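Local coordinates for pleckstrin homology domain-containing family A member 8 (Homo sapiens, PDB 5KDI), which binds simple glycosphingolipids and probably transfers them between membranes, using a glycolipid transfer protein (GLTP) fold that sheathes the lipid chains among helices, at residues N127-K131 with T132-H136; K108-L111 with T112-N116; G143-A146 with L147-A151; Q135-G138 with W139-G143. The protein carries 2 engineered substitutions. All coordinates share one frame; numbering follows the deposited sequence.

Starting from the N terminus, contact 2 comes first, a single turn-to-turn contact near the end of helix 93-115. Contact 1 follows at the end of helix 121-131, where the chain leaves the helix for a short 3-10 turn. Contact 4 shares Gln135 and His136 with it and leads into helix 139-150; contact 3, joined to contact 4 at Gly143, finishes that helix. All four are local, so none closes a long loop or crosses another. Between them, Glu113 and Asn127 tie contact 2 to contact 1, Tyr129 reaches Phe145 of contact 3 and His137 of contact 4, and both of these later contacts touch the bound glycolipid.

Contact 1: residues N127-K131 with T132-H136; sequences NAYGK and TLRQH
Thr132 turns its hydroxyl back on the last turn of helix 121-131: OG1 donates to Ala128 O at 2.7 Å, coming from above the carbonyl plane. With chi1 at 61°, OG1 sits between the backbone N and the carbonyl carbon, and from there it can reach four residues back. One residue on, Tyr129 O is gripped twice, by Thr132 N at 3.1 Å and by Arg134 N at 3.0 Å, from opposite faces of its plane. Tyr129 CG, anti to the backbone N (chi1 -176°), carries the ring to Leu133 and Arg134, and Arg134 CB lies over one face, 3.9 Å from the ring centroid and offset toward the rim. Leu133 CB meets Tyr129 CE2 at 3.8 Å; beyond it, the Leu133 side chain touches the bound glycolipid. Water 1 bridges Gly130 O and Gln135 N. Amides three and five residues on share Tyr129 O and a hydroxyl four on holds Ala128 O, a helix C-terminus running into a 3-10 turn beside the GLTP-fold lipid pocket.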
loop_
_atom_site.group_PDB
_atom_site.type_symbol
_atom_site.label_atom_id
_atom_site.label_comp_id
_atom_site.label_asym_id
_atom_site.label_seq_id
_atom_site.Cartn_x
_atom_site.Cartn_y
_atom_site.Cartn_z
ATOM N N ASN A 127 6.707 9.432 11.742
ATOM C CA ASN A 127 6.617 10.628 10.888
ATOM C C ASN A 127 5.582 10.420 9.786
ATOM O O ASN A 127 4.678 11.281 9.538
ATOM C CB ASN A 127 7.971 10.896 10.273
ATOM C CG ASN A 127 8.963 11.606 11.263
ATOM O OD1 ASN A 127 8.619 11.965 12.409
ATOM N ND2 ASN A 127 10.203 11.845 10.782
ATOM N N ALA A 128 5.658 9.253 9.143
ATOM C CA ALA A 128 4.728 8.953 8.037
ATOM C C ALA A 128 3.284 8.855 8.572
ATOM O O ALA A 128 2.344 9.386 7.923
ATOM C CB ALA A 128 5.148 7.673 7.349
ATOM N N TYR A 129 3.133 8.242 9.759
ATOM C CA TYR A 129 1.789 8.060 10.333
ATOM C C TYR A 129 1.022 9.376 10.552
ATOM O O TYR A 129 -0.161 9.562 10.120
ATOM C CB TYR A 129 1.900 7.289 11.662
ATOM C CG TYR A 129 0.561 6.984 12.265
ATOM C CD1 TYR A 129 0.178 7.563 13.450
ATOM C CD2 TYR A 129 -0.276 6.026 11.716
ATOM C CE1 TYR A 129 -1.054 7.255 14.025
ATOM C CE2 TYR A 129 -1.511 5.739 12.267
ATOM C CZ TYR A 129 -1.881 6.323 13.454
ATOM O OH TYR A 129 -3.093 6.006 14.028
ATOM N N GLY A 130 1.723 10.309 11.157
ATOM C CA GLY A 130 1.231 11.622 11.466
ATOM C C GLY A 130 0.705 12.352 10.241
ATOM O O GLY A 130 -0.306 13.060 10.297
ATOM N N LYS A 131 1.404 12.180 9.125
ATOM C CA LYS A 131 1.043 12.851 7.879
ATOM C C LYS A 131 -0.021 12.150 7.048
ATOM O O LYS A 131 -0.511 12.712 6.096
ATOM C CB LYS A 131 2.309 13.003 6.992
ATOM C CG LYS A 131 3.385 13.866 7.641
ATOM C CD LYS A 131 4.719 13.734 6.930
ATOM C CE LYS A 131 5.761 14.608 7.608
ATOM N NZ LYS A 131 7.004 14.669 6.816
ATOM N N THR A 132 -0.324 10.906 7.376
ATOM C CA THR A 132 -1.193 10.070 6.520
ATOM C C THR A 132 -2.380 9.508 7.319
ATOM O O THR A 132 -3.483 10.103 7.354
ATOM C CB THR A 132 -0.341 8.966 5.779
ATOM O OG1 THR A 132 0.315 8.082 6.726
ATOM C CG2 THR A 132 0.656 9.560 4.914
ATOM N N LEU A 133 -2.183 8.354 7.915
ATOM C CA LEU A 133 -3.276 7.579 8.463
ATOM C C LEU A 133 -3.863 8.111 9.753
ATOM O O LEU A 133 -5.043 7.855 10.046
ATOM C CB LEU A 133 -2.892 6.120 8.695
ATOM C CG LEU A 133 -2.811 5.113 7.608
ATOM C CD1 LEU A 133 -2.163 3.823 8.176
ATOM C CD2 LEU A 133 -4.228 4.941 7.063
ATOM N N ARG A 134 -3.067 8.849 10.529
ATOM C CA ARG A 134 -3.506 9.300 11.843
ATOM C C ARG A 134 -4.829 10.037 11.775
ATOM O O ARG A 134 -5.696 9.821 12.616
ATOM C CB ARG A 134 -2.431 10.150 12.506
ATOM C CG ARG A 134 -2.710 10.605 13.917
ATOM C CD ARG A 134 -1.476 11.254 14.541
ATOM N NE ARG A 134 -1.671 11.662 15.912
ATOM C CZ ARG A 134 -2.226 12.784 16.330
ATOM N NH1 ARG A 134 -2.701 13.652 15.467
ATOM N NH2 ARG A 134 -2.213 13.058 17.634
ATOM N N GLN A 135 -5.005 10.888 10.762
ATOM C CA GLN A 135 -6.232 11.644 10.613
ATOM C C GLN A 135 -7.498 10.764 10.471
ATOM O O GLN A 135 -8.614 11.231 10.726
ATOM C CB GLN A 135 -6.196 12.641 9.446
ATOM C CG GLN A 135 -6.155 11.920 8.093
ATOM C CD GLN A 135 -5.698 12.831 6.973
ATOM O OE1 GLN A 135 -4.675 12.568 6.262
ATOM N NE2 GLN A 135 -6.461 13.818 6.746
ATOM N N HIS A 136 -7.303 9.541 9.984
ATOM C CA HIS A 136 -8.386 8.590 9.771
ATOM C C HIS A 136 -8.671 7.630 10.922
ATOM O O HIS A 136 -9.541 6.759 10.808
ATOM C CB HIS A 136 -8.122 7.741 8.514
ATOM C CG HIS A 136 -7.804 8.571 7.303
ATOM N ND1 HIS A 136 -8.694 9.441 6.797
ATOM C CD2 HIS A 136 -6.663 8.661 6.492
ATOM C CE1 HIS A 136 -8.149 10.068 5.711
ATOM N NE2 HIS A 136 -6.922 9.584 5.524
HETATM O O HOH W 1 -2.857 12.304 9.350
#

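Contact 2: residues K108-L111 with T112-N116; sequences KGFL and TEVKN
Lys108 O takes two hydrogen bonds from Thr112, one from the backbone N at 2.9 Å and one from the hydroxyl OG1 at 2.7 Å. The two donors approach from opposite faces of the carbonyl plane. Thr112 can do this because OG1 lies anti to its own carbonyl carbon (chi1 -57°), which turns the hydroxyl toward the preceding turn, where it bonds within its own helix. The next three amides follow the regular alpha-helical pattern: Glu113 N binds Gly109 O at 3.2 Å, Val114 N reaches Phe110 O at 3.1 Å, nearly straight and in the carbonyl plane, and Lys115 N binds Leu111 O at 2.8 Å. Asn116, the first residue to leave helical geometry, still gives its N to Thr112 O. On the buried side, Phe110 and Val114 run side by side, pointing the same way, with Val114 CG2 over one face of the ring and 3.9 Å from CE1. Phe110 goes on to pack against helix 121-131, close to the bound glycolipid. Glu113 OE2 pairs with Asn127 ND2, Lys115 NZ with Gln179 and Ser183. The chemistry thus divides by face: carbonyls of 108-112 pair with amides of 112-116, Phe110 lies by the lipid while Leu111 faces helix 172-202, and the charged tips of Glu113 and Lys115 bind helices 121-131 and 172-202.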
loop_
_atom_site.group_PDB
_atom_site.type_symbol
_atom_site.label_atom_id
_atom_site.label_comp_id
_atom_site.label_asym_id
_atom_site.label_seq_id
_atom_site.Cartn_x
_atom_site.Cartn_y
_atom_site.Cartn_z
ATOM N N LYS A 108 4.089 4.734 1.378
ATOM C CA LYS A 108 4.890 5.638 0.549
ATOM C C LYS A 108 5.677 6.606 1.474
ATOM O O LYS A 108 6.871 6.833 1.290
ATOM C CB LYS A 108 4.056 6.377 -0.475
ATOM C CG LYS A 108 4.808 7.049 -1.569
ATOM C CD LYS A 108 3.986 7.683 -2.629
ATOM C CE LYS A 108 3.371 8.953 -2.150
ATOM N NZ LYS A 108 4.380 10.076 -2.192
ATOM N N GLY A 109 4.972 7.170 2.486
ATOM C CA GLY A 109 5.599 8.122 3.401
ATOM C C GLY A 109 6.735 7.467 4.172
ATOM O O GLY A 109 7.798 8.044 4.343
ATOM N N PHE A 110 6.481 6.275 4.705
ATOM C CA PHE A 110 7.452 5.555 5.484
ATOM C C PHE A 110 8.685 5.196 4.617
ATOM O O PHE A 110 9.812 5.431 5.012
ATOM C CB PHE A 110 6.799 4.260 5.971
ATOM C CG PHE A 110 7.794 3.249 6.514
ATOM C CD1 PHE A 110 8.678 3.519 7.610
ATOM C CD2 PHE A 110 7.887 1.995 5.936
ATOM C CE1 PHE A 110 9.585 2.570 8.036
ATOM C CE2 PHE A 110 8.775 1.050 6.373
ATOM C CZ PHE A 110 9.627 1.309 7.431
ATOM N N LEU A 111 8.458 4.692 3.414
ATOM C CA LEU A 111 9.571 4.283 2.567
ATOM C C LEU A 111 10.359 5.472 2.035
ATOM O O LEU A 111 11.567 5.370 1.832
ATOM C CB LEU A 111 9.099 3.400 1.420
ATOM C CG LEU A 111 8.586 2.020 1.783
ATOM C CD1 LEU A 111 8.030 1.333 0.513
ATOM C CD2 LEU A 111 9.683 1.151 2.410
ATOM N N THR A 112 9.681 6.613 1.859
ATOM C CA THR A 112 10.389 7.868 1.504
ATOM C C THR A 112 11.340 8.296 2.604
ATOM O O THR A 112 12.457 8.660 2.309
ATOM C CB THR A 112 9.398 9.013 1.129
ATOM O OG1 THR A 112 8.561 8.581 0.040
ATOM C CG2 THR A 112 10.090 10.348 0.835
ATOM N N GLU A 113 10.922 8.233 3.874
ATOM C CA GLU A 113 11.829 8.535 4.990
ATOM C C GLU A 113 13.058 7.634 4.933
ATOM O O GLU A 113 14.188 8.096 5.088
ATOM C CB GLU A 113 11.132 8.331 6.340
ATOM C CG GLU A 113 10.138 9.378 6.701
ATOM C CD GLU A 113 10.663 10.448 7.655
ATOM O OE1 GLU A 113 11.686 10.267 8.392
ATOM O OE2 GLU A 113 10.046 11.502 7.632
ATOM N N VAL A 114 12.821 6.331 4.806
ATOM C CA VAL A 114 13.930 5.354 4.655
ATOM C C VAL A 114 14.852 5.644 3.477
ATOM O O VAL A 114 16.072 5.630 3.634
ATOM C CB VAL A 114 13.441 3.883 4.595
ATOM C CG1 VAL A 114 14.669 2.973 4.404
ATOM C CG2 VAL A 114 12.673 3.543 5.904
ATOM N N LYS A 115 14.280 5.928 2.324
ATOM C CA LYS A 115 15.055 6.239 1.124
ATOM C C LYS A 115 15.927 7.481 1.308
ATOM O O LYS A 115 17.005 7.555 0.736
ATOM C CB LYS A 115 14.143 6.460 -0.067
ATOM C CG LYS A 115 14.871 6.725 -1.375
ATOM C CD LYS A 115 14.005 7.152 -2.506
ATOM C CE LYS A 115 14.806 7.746 -3.674
ATOM N NZ LYS A 115 16.250 7.386 -3.743
ATOM N N ASN A 116 15.432 8.460 2.065
ATOM C CA ASN A 116 16.106 9.729 2.276
ATOM C C ASN A 116 17.102 9.638 3.467
ATOM O O ASN A 116 17.697 10.612 3.904
ATOM C CB ASN A 116 15.076 10.879 2.503
ATOM C CG ASN A 116 14.254 11.236 1.275
ATOM O OD1 ASN A 116 14.608 10.930 0.108
ATOM N ND2 ASN A 116 13.100 11.904 1.540
#

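Contact 3: residues G143-A146 with L147-A151; sequences GVFA and LALRA. With 6S8 ((~{Z})-~{N}-[(~{E},2~{S},3~{R})-1-[(2~{R},3~{R},4~{S},5~{R},6~{R})-6-(hydroxymethyl)-3,4,5-tris(oxidanyl)oxan-2-yl]oxy-3-oxidanyl-octadec-4-en-2-yl]octadec-9-enamide), chain C.
Phe145 and Leu149, one turn apart on helix 139-150 of the GLTP fold, make the close-packed side of this contact. Leu149 CB lies over one face of the Phe145 ring, and Leu149 CD2 comes within 4.1 Å of Phe145 CE2. Phe145 CG stands anti to the backbone N (chi1 176°), which carries the ring out toward the lipid; its edge meets the chain of 6S8, with CD1 3.7 Å from C11. Val144 CG1 and Ala148 CB touch the same chain, at 3.6 Å from C8 and 3.8 Å from C11 respectively, so three side chains from two adjacent turns form one apolar wall of the pocket. On the face opposite Leu149 CB the Phe145 ring stacks with Tyr129, and Leu149 leans on helix 121-131. Opposite in character is the outer side, where Leu147 and Arg150 are exposed. Here the helix is held by ordinary backbone bonds, Leu147 N to Gly143 O at 3.1 Å among them. The Arg150 side chain, extended from CG to NE, folds back along the helix, placing one face of its guanidinium over Ala146 O. In the plane of that group, water 2 is held weakly by NH1 while giving a 2.6 Å hydrogen bond to Gly143 O.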
loop_
_atom_site.group_PDB
_atom_site.type_symbol
_atom_site.label_atom_id
_atom_site.label_comp_id
_atom_site.label_asym_id
_atom_site.label_seq_id
_atom_site.Cartn_x
_atom_site.Cartn_y
_atom_site.Cartn_z
ATOM N N GLY A 143 -3.969 3.964 19.437
ATOM C CA GLY A 143 -3.315 3.116 20.448
ATOM C C GLY A 143 -2.732 1.818 19.881
ATOM O O GLY A 143 -1.674 1.393 20.305
ATOM N N VAL A 144 -3.438 1.208 18.934
ATOM C CA VAL A 144 -2.939 0.021 18.220
ATOM C C VAL A 144 -1.720 0.362 17.382
ATOM O O VAL A 144 -0.743 -0.361 17.377
ATOM C CB VAL A 144 -4.061 -0.616 17.374
ATOM C CG1 VAL A 144 -3.540 -1.766 16.439
ATOM C CG2 VAL A 144 -5.144 -1.123 18.325
ATOM N N PHE A 145 -1.738 1.505 16.740
ATOM C CA PHE A 145 -0.557 1.944 16.007
ATOM C C PHE A 145 0.593 2.109 16.983
ATOM O O PHE A 145 1.738 1.712 16.704
ATOM C CB PHE A 145 -0.759 3.251 15.287
ATOM C CG PHE A 145 0.511 3.725 14.605
ATOM C CD1 PHE A 145 0.994 3.063 13.482
ATOM C CD2 PHE A 145 1.305 4.735 15.190
ATOM C CE1 PHE A 145 2.213 3.470 12.929
ATOM C CE2 PHE A 145 2.476 5.140 14.612
ATOM C CZ PHE A 145 2.926 4.493 13.510
ATOM N N ALA A 146 0.330 2.729 18.107
ATOM C CA ALA A 146 1.411 2.956 19.073
ATOM C C ALA A 146 2.029 1.618 19.581
ATOM O O ALA A 146 3.244 1.518 19.768
ATOM C CB ALA A 146 0.909 3.790 20.263
ATOM N N LEU A 147 1.206 0.585 19.679
ATOM C CA LEU A 147 1.668 -0.773 20.004
ATOM C C LEU A 147 2.556 -1.341 18.913
ATOM O O LEU A 147 3.639 -1.840 19.193
ATOM C CB LEU A 147 0.507 -1.771 20.326
ATOM C CG LEU A 147 -0.349 -1.581 21.586
ATOM C CD1 LEU A 147 -1.654 -2.449 21.597
ATOM C CD2 LEU A 147 0.465 -1.946 22.844
ATOM N N ALA A 148 2.131 -1.199 17.673
ATOM C CA ALA A 148 2.848 -1.688 16.534
ATOM C C ALA A 148 4.231 -1.001 16.479
ATOM O O ALA A 148 5.244 -1.652 16.242
ATOM C CB ALA A 148 2.066 -1.423 15.230
ATOM N N LEU A 149 4.226 0.312 16.724
ATOM C CA LEU A 149 5.422 1.138 16.634
ATOM C C LEU A 149 6.479 0.674 17.643
ATOM O O LEU A 149 7.690 0.619 17.335
ATOM C CB LEU A 149 5.020 2.643 16.786
ATOM C CG LEU A 149 6.125 3.678 16.789
ATOM C CD1 LEU A 149 6.703 3.706 15.394
ATOM C CD2 LEU A 149 5.591 5.053 17.226
ATOM N N ARG A 150 6.032 0.331 18.853
ATOM C CA ARG A 150 6.967 -0.174 19.869
ATOM C C ARG A 150 7.678 -1.440 19.455
ATOM O O ARG A 150 8.779 -1.722 19.951
ATOM C CB ARG A 150 6.241 -0.338 21.225
ATOM C CG ARG A 150 5.862 0.976 21.864
ATOM C CD ARG A 150 4.944 0.786 23.054
ATOM N NE ARG A 150 4.434 2.078 23.484
ATOM C CZ ARG A 150 3.153 2.423 23.500
ATOM N NH1 ARG A 150 2.211 1.560 23.132
ATOM N NH2 ARG A 150 2.824 3.634 23.901
ATOM N N ALA A 151 7.034 -2.206 18.591
ATOM C CA ALA A 151 7.553 -3.518 18.089
ATOM C C ALA A 151 8.267 -3.365 16.733
ATOM O O ALA A 151 8.593 -4.351 16.093
ATOM C CB ALA A 151 6.418 -4.565 17.941
HETATM C C1 6S8 C . -9.939 0.658 9.061
HETATM C C2 6S8 C . -8.511 0.669 9.559
HETATM N N2 6S8 C . -7.621 0.433 8.430
HETATM C C3 6S8 C . -8.323 -0.447 10.626
HETATM O O3 6S8 C . -9.285 -0.189 11.671
HETATM C C4 6S8 C . -6.935 -0.416 11.152
HETATM C C5 6S8 C . -6.129 -1.473 11.022
HETATM C C6 6S8 C . -4.716 -1.574 11.524
HETATM C C7 6S8 C . -4.096 -0.351 12.151
HETATM C C8 6S8 C . -2.972 -0.912 12.977
HETATM C C9 6S8 C . -1.912 0.126 13.041
HETATM C C10 6S8 C . -1.132 0.106 11.753
HETATM C C11 6S8 C . 0.332 -0.297 12.009
HETATM C C12 6S8 C . 1.197 0.286 10.906
HETATM C C13 6S8 C . 2.132 -0.690 10.207
HETATM C C14 6S8 C . 3.389 -1.064 10.975
HETATM C C15 6S8 C . 4.577 -1.304 10.031
HETATM C C16 6S8 C . 5.398 -2.567 10.223
HETATM C C17 6S8 C . 6.916 -2.449 10.428
HETATM C C18 6S8 C . 7.728 -1.931 9.250
HETATM C C1A 6S8 C . -11.258 -0.486 7.406
HETATM O O1A 6S8 C . -10.285 -0.571 8.424
HETATM C C2A 6S8 C . -11.110 -1.651 6.467
HETATM O O2A 6S8 C . -9.806 -1.576 5.858
HETATM C C3A 6S8 C . -12.256 -1.716 5.459
HETATM O O3A 6S8 C . -12.150 -2.905 4.709
HETATM C C4A 6S8 C . -13.581 -1.640 6.193
HETATM O O4A 6S8 C . -13.876 -2.872 6.846
HETATM O O5A 6S8 C . -14.793 0.624 8.937
HETATM C C5M 6S8 C . -13.594 -0.447 7.130
HETATM C C6A 6S8 C . -14.888 -0.372 7.898
HETATM O O6A 6S8 C . -12.509 -0.568 8.054
HETATM C CAA 6S8 C . -6.636 1.255 8.102
HETATM O OAA 6S8 C . -6.419 2.341 8.633
HETATM C CAB 6S8 C . -5.809 0.781 6.945
HETATM C CAC 6S8 C . -4.779 -0.059 7.756
HETATM C CAD 6S8 C . -3.422 0.354 7.386
HETATM C CAE 6S8 C . -2.777 -0.857 6.774
HETATM C CAF 6S8 C . -1.374 -0.411 6.391
HETATM C CAG 6S8 C . -1.044 -0.841 4.950
HETATM C CAH 6S8 C . 0.416 -1.295 4.832
HETATM C CAI 6S8 C . 1.270 -0.076 5.023
HETATM C CAJ 6S8 C . 2.425 -0.073 5.693
HETATM C CAK 6S8 C . 3.061 -1.274 6.318
HETATM C CAL 6S8 C . 4.520 -0.805 6.385
HETATM C CAM 6S8 C . 5.537 -1.923 6.480
HETATM C CAN 6S8 C . 5.420 -2.841 5.300
HETATM C CAO 6S8 C . 6.761 -3.474 5.012
HETATM C CAP 6S8 C . 7.557 -2.707 3.993
HETATM C CAQ 6S8 C . 8.059 -3.598 2.902
HETATM C CAR 6S8 C . 8.036 -2.811 1.653
HETATM O O HOH W 2 -1.207 1.790 22.833
#

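Contact 4: residues Q135-G138 with W139-G143; sequences QHHG and WVVRG. With 6S8 ((~{Z})-~{N}-[(~{E},2~{S},3~{R})-1-[(2~{R},3~{R},4~{S},5~{R},6~{R})-6-(hydroxymethyl)-3,4,5-tris(oxidanyl)oxan-2-yl]oxy-3-oxidanyl-octadec-4-en-2-yl]octadec-9-enamide), chain C.
His137 faces Val141 across the start of helix 139-150, with Val141 CG1 directly over the centre of the imidazole, 3.4 Å from its centroid and 7° off the ring normal. This close CH-pi contact covers one face of the ring. At the ring's edge, NE2 donates to the lipid amide oxygen, 6S8 OAA, at 2.7 Å with a nearly straight N-H...O angle of 173°. The other ring nitrogen, ND1, is hydrogen-bonded to Tyr129 OH. Held at both nitrogens, the imidazole has little freedom to turn. Further out, the backbone is fixed as well. The Arg142 chain, extended from CG to NE, reaches back, and its NE donates to His137 O at 2.9 Å, well off the carbonyl plane and bent to 130°; NH2 adds a weak bond to Arg134 O. Gly138, at the N-cap position, gives its carbonyl to Arg142 N at 2.9 Å, opening the helix. The lipid is also hydrogen-bonded to Asp52, Asn56 and Lys59. With Tyr129 as second-shell partner on ND1, the proton on NE2 is probably kept pointing at the lipid, consistent with a histidine that recognises the amide common to ceramides rather than the sugar.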
loop_
_atom_site.group_PDB
_atom_site.type_symbol
_atom_site.label_atom_id
_atom_site.label_comp_id
_atom_site.label_asym_id
_atom_site.label_seq_id
_atom_site.Cartn_x
_atom_site.Cartn_y
_atom_site.Cartn_z
ATOM N N GLN A 135 -5.005 10.888 10.762
ATOM C CA GLN A 135 -6.232 11.644 10.613
ATOM C C GLN A 135 -7.498 10.764 10.471
ATOM O O GLN A 135 -8.614 11.231 10.726
ATOM C CB GLN A 135 -6.196 12.641 9.446
ATOM C CG GLN A 135 -6.155 11.920 8.093
ATOM C CD GLN A 135 -5.698 12.831 6.973
ATOM O OE1 GLN A 135 -4.675 12.568 6.262
ATOM N NE2 GLN A 135 -6.461 13.818 6.746
ATOM N N HIS A 136 -7.303 9.541 9.984
ATOM C CA HIS A 136 -8.386 8.590 9.771
ATOM C C HIS A 136 -8.671 7.630 10.922
ATOM O O HIS A 136 -9.541 6.759 10.808
ATOM C CB HIS A 136 -8.122 7.741 8.514
ATOM C CG HIS A 136 -7.804 8.571 7.303
ATOM N ND1 HIS A 136 -8.694 9.441 6.797
ATOM C CD2 HIS A 136 -6.663 8.661 6.492
ATOM C CE1 HIS A 136 -8.149 10.068 5.711
ATOM N NE2 HIS A 136 -6.922 9.584 5.524
ATOM N N HIS A 137 -7.923 7.755 12.004
ATOM C CA HIS A 137 -8.004 6.858 13.162
ATOM C C HIS A 137 -8.467 7.563 14.407
ATOM O O HIS A 137 -8.007 8.681 14.727
ATOM C CB HIS A 137 -6.627 6.320 13.430
ATOM C CG HIS A 137 -6.157 5.324 12.414
ATOM N ND1 HIS A 137 -4.869 4.775 12.439
ATOM C CD2 HIS A 137 -6.847 4.663 11.404
ATOM C CE1 HIS A 137 -4.758 3.897 11.422
ATOM N NE2 HIS A 137 -5.951 3.816 10.818
ATOM N N GLY A 138 -9.356 6.891 15.125
ATOM C CA GLY A 138 -9.719 7.283 16.451
ATOM C C GLY A 138 -8.744 6.827 17.556
ATOM O O GLY A 138 -7.662 6.339 17.289
ATOM N N TRP A 139 -9.149 7.070 18.825
ATOM C CA TRP A 139 -8.277 6.899 19.935
ATOM C C TRP A 139 -7.770 5.469 20.061
ATOM O O TRP A 139 -6.564 5.222 20.258
ATOM C CB TRP A 139 -9.099 7.266 21.181
ATOM C CG TRP A 139 -8.302 7.212 22.433
ATOM C CD1 TRP A 139 -8.376 6.228 23.443
ATOM C CD2 TRP A 139 -7.180 8.078 22.811
ATOM N NE1 TRP A 139 -7.452 6.480 24.391
ATOM C CE2 TRP A 139 -6.677 7.564 24.054
ATOM C CE3 TRP A 139 -6.571 9.209 22.252
ATOM C CZ2 TRP A 139 -5.649 8.196 24.733
ATOM C CZ3 TRP A 139 -5.517 9.798 22.938
ATOM C CH2 TRP A 139 -5.056 9.260 24.155
ATOM N N VAL A 140 -8.689 4.508 19.934
ATOM C CA VAL A 140 -8.300 3.104 20.091
ATOM C C VAL A 140 -7.380 2.620 18.989
ATOM O O VAL A 140 -6.354 2.036 19.274
ATOM C CB VAL A 140 -9.498 2.159 20.242
ATOM C CG1 VAL A 140 -9.050 0.696 20.187
ATOM C CG2 VAL A 140 -10.131 2.453 21.606
ATOM N N VAL A 141 -7.628 3.019 17.769
ATOM C CA VAL A 141 -6.775 2.577 16.659
ATOM C C VAL A 141 -5.411 3.291 16.710
ATOM O O VAL A 141 -4.376 2.674 16.444
ATOM C CB VAL A 141 -7.476 2.666 15.298
ATOM C CG1 VAL A 141 -6.520 2.294 14.158
ATOM C CG2 VAL A 141 -8.720 1.759 15.270
ATOM N N ARG A 142 -5.391 4.551 17.164
ATOM C CA ARG A 142 -4.121 5.214 17.354
ATOM C C ARG A 142 -3.284 4.458 18.391
ATOM O O ARG A 142 -2.046 4.371 18.293
ATOM C CB ARG A 142 -4.280 6.670 17.772
ATOM C CG ARG A 142 -4.840 7.515 16.649
ATOM C CD ARG A 142 -5.009 8.980 17.041
ATOM N NE ARG A 142 -5.623 9.751 15.975
ATOM C CZ ARG A 142 -5.742 11.086 15.935
ATOM N NH1 ARG A 142 -5.291 11.812 16.938
ATOM N NH2 ARG A 142 -6.330 11.698 14.899
ATOM N N GLY A 143 -3.969 3.964 19.437
ATOM C CA GLY A 143 -3.315 3.116 20.448
ATOM C C GLY A 143 -2.732 1.818 19.881
ATOM O O GLY A 143 -1.674 1.393 20.305
HETATM C C1 6S8 C . -9.939 0.658 9.061
HETATM C C2 6S8 C . -8.511 0.669 9.559
HETATM N N2 6S8 C . -7.621 0.433 8.430
HETATM C C3 6S8 C . -8.323 -0.447 10.626
HETATM O O3 6S8 C . -9.285 -0.189 11.671
HETATM C C4 6S8 C . -6.935 -0.416 11.152
HETATM C C5 6S8 C . -6.129 -1.473 11.022
HETATM C C6 6S8 C . -4.716 -1.574 11.524
HETATM C C7 6S8 C . -4.096 -0.351 12.151
HETATM C C8 6S8 C . -2.972 -0.912 12.977
HETATM C C9 6S8 C . -1.912 0.126 13.041
HETATM C C10 6S8 C . -1.132 0.106 11.753
HETATM C C11 6S8 C . 0.332 -0.297 12.009
HETATM C C12 6S8 C . 1.197 0.286 10.906
HETATM C C13 6S8 C . 2.132 -0.690 10.207
HETATM C C14 6S8 C . 3.389 -1.064 10.975
HETATM C C15 6S8 C . 4.577 -1.304 10.031
HETATM C C16 6S8 C . 5.398 -2.567 10.223
HETATM C C17 6S8 C . 6.916 -2.449 10.428
HETATM C C18 6S8 C . 7.728 -1.931 9.250
HETATM C C1A 6S8 C . -11.258 -0.486 7.406
HETATM O O1A 6S8 C . -10.285 -0.571 8.424
HETATM C C2A 6S8 C . -11.110 -1.651 6.467
HETATM O O2A 6S8 C . -9.806 -1.576 5.858
HETATM C C3A 6S8 C . -12.256 -1.716 5.459
HETATM O O3A 6S8 C . -12.150 -2.905 4.709
HETATM C C4A 6S8 C . -13.581 -1.640 6.193
HETATM O O4A 6S8 C . -13.876 -2.872 6.846
HETATM O O5A 6S8 C . -14.793 0.624 8.937
HETATM C C5M 6S8 C . -13.594 -0.447 7.130
HETATM C C6A 6S8 C . -14.888 -0.372 7.898
HETATM O O6A 6S8 C . -12.509 -0.568 8.054
HETATM C CAA 6S8 C . -6.636 1.255 8.102
HETATM O OAA 6S8 C . -6.419 2.341 8.633
HETATM C CAB 6S8 C . -5.809 0.781 6.945
HETATM C CAC 6S8 C . -4.779 -0.059 7.756
HETATM C CAD 6S8 C . -3.422 0.354 7.386
HETATM C CAE 6S8 C . -2.777 -0.857 6.774
HETATM C CAF 6S8 C . -1.374 -0.411 6.391
HETATM C CAG 6S8 C . -1.044 -0.841 4.950
HETATM C CAH 6S8 C . 0.416 -1.295 4.832
HETATM C CAI 6S8 C . 1.270 -0.076 5.023
HETATM C CAJ 6S8 C . 2.425 -0.073 5.693
HETATM C CAK 6S8 C . 3.061 -1.274 6.318
HETATM C CAL 6S8 C . 4.520 -0.805 6.385
HETATM C CAM 6S8 C . 5.537 -1.923 6.480
HETATM C CAN 6S8 C . 5.420 -2.841 5.300
HETATM C CAO 6S8 C . 6.761 -3.474 5.012
HETATM C CAP 6S8 C . 7.557 -2.707 3.993
HETATM C CAQ 6S8 C . 8.059 -3.598 2.902
HETATM C CAR 6S8 C . 8.036 -2.811 1.653
#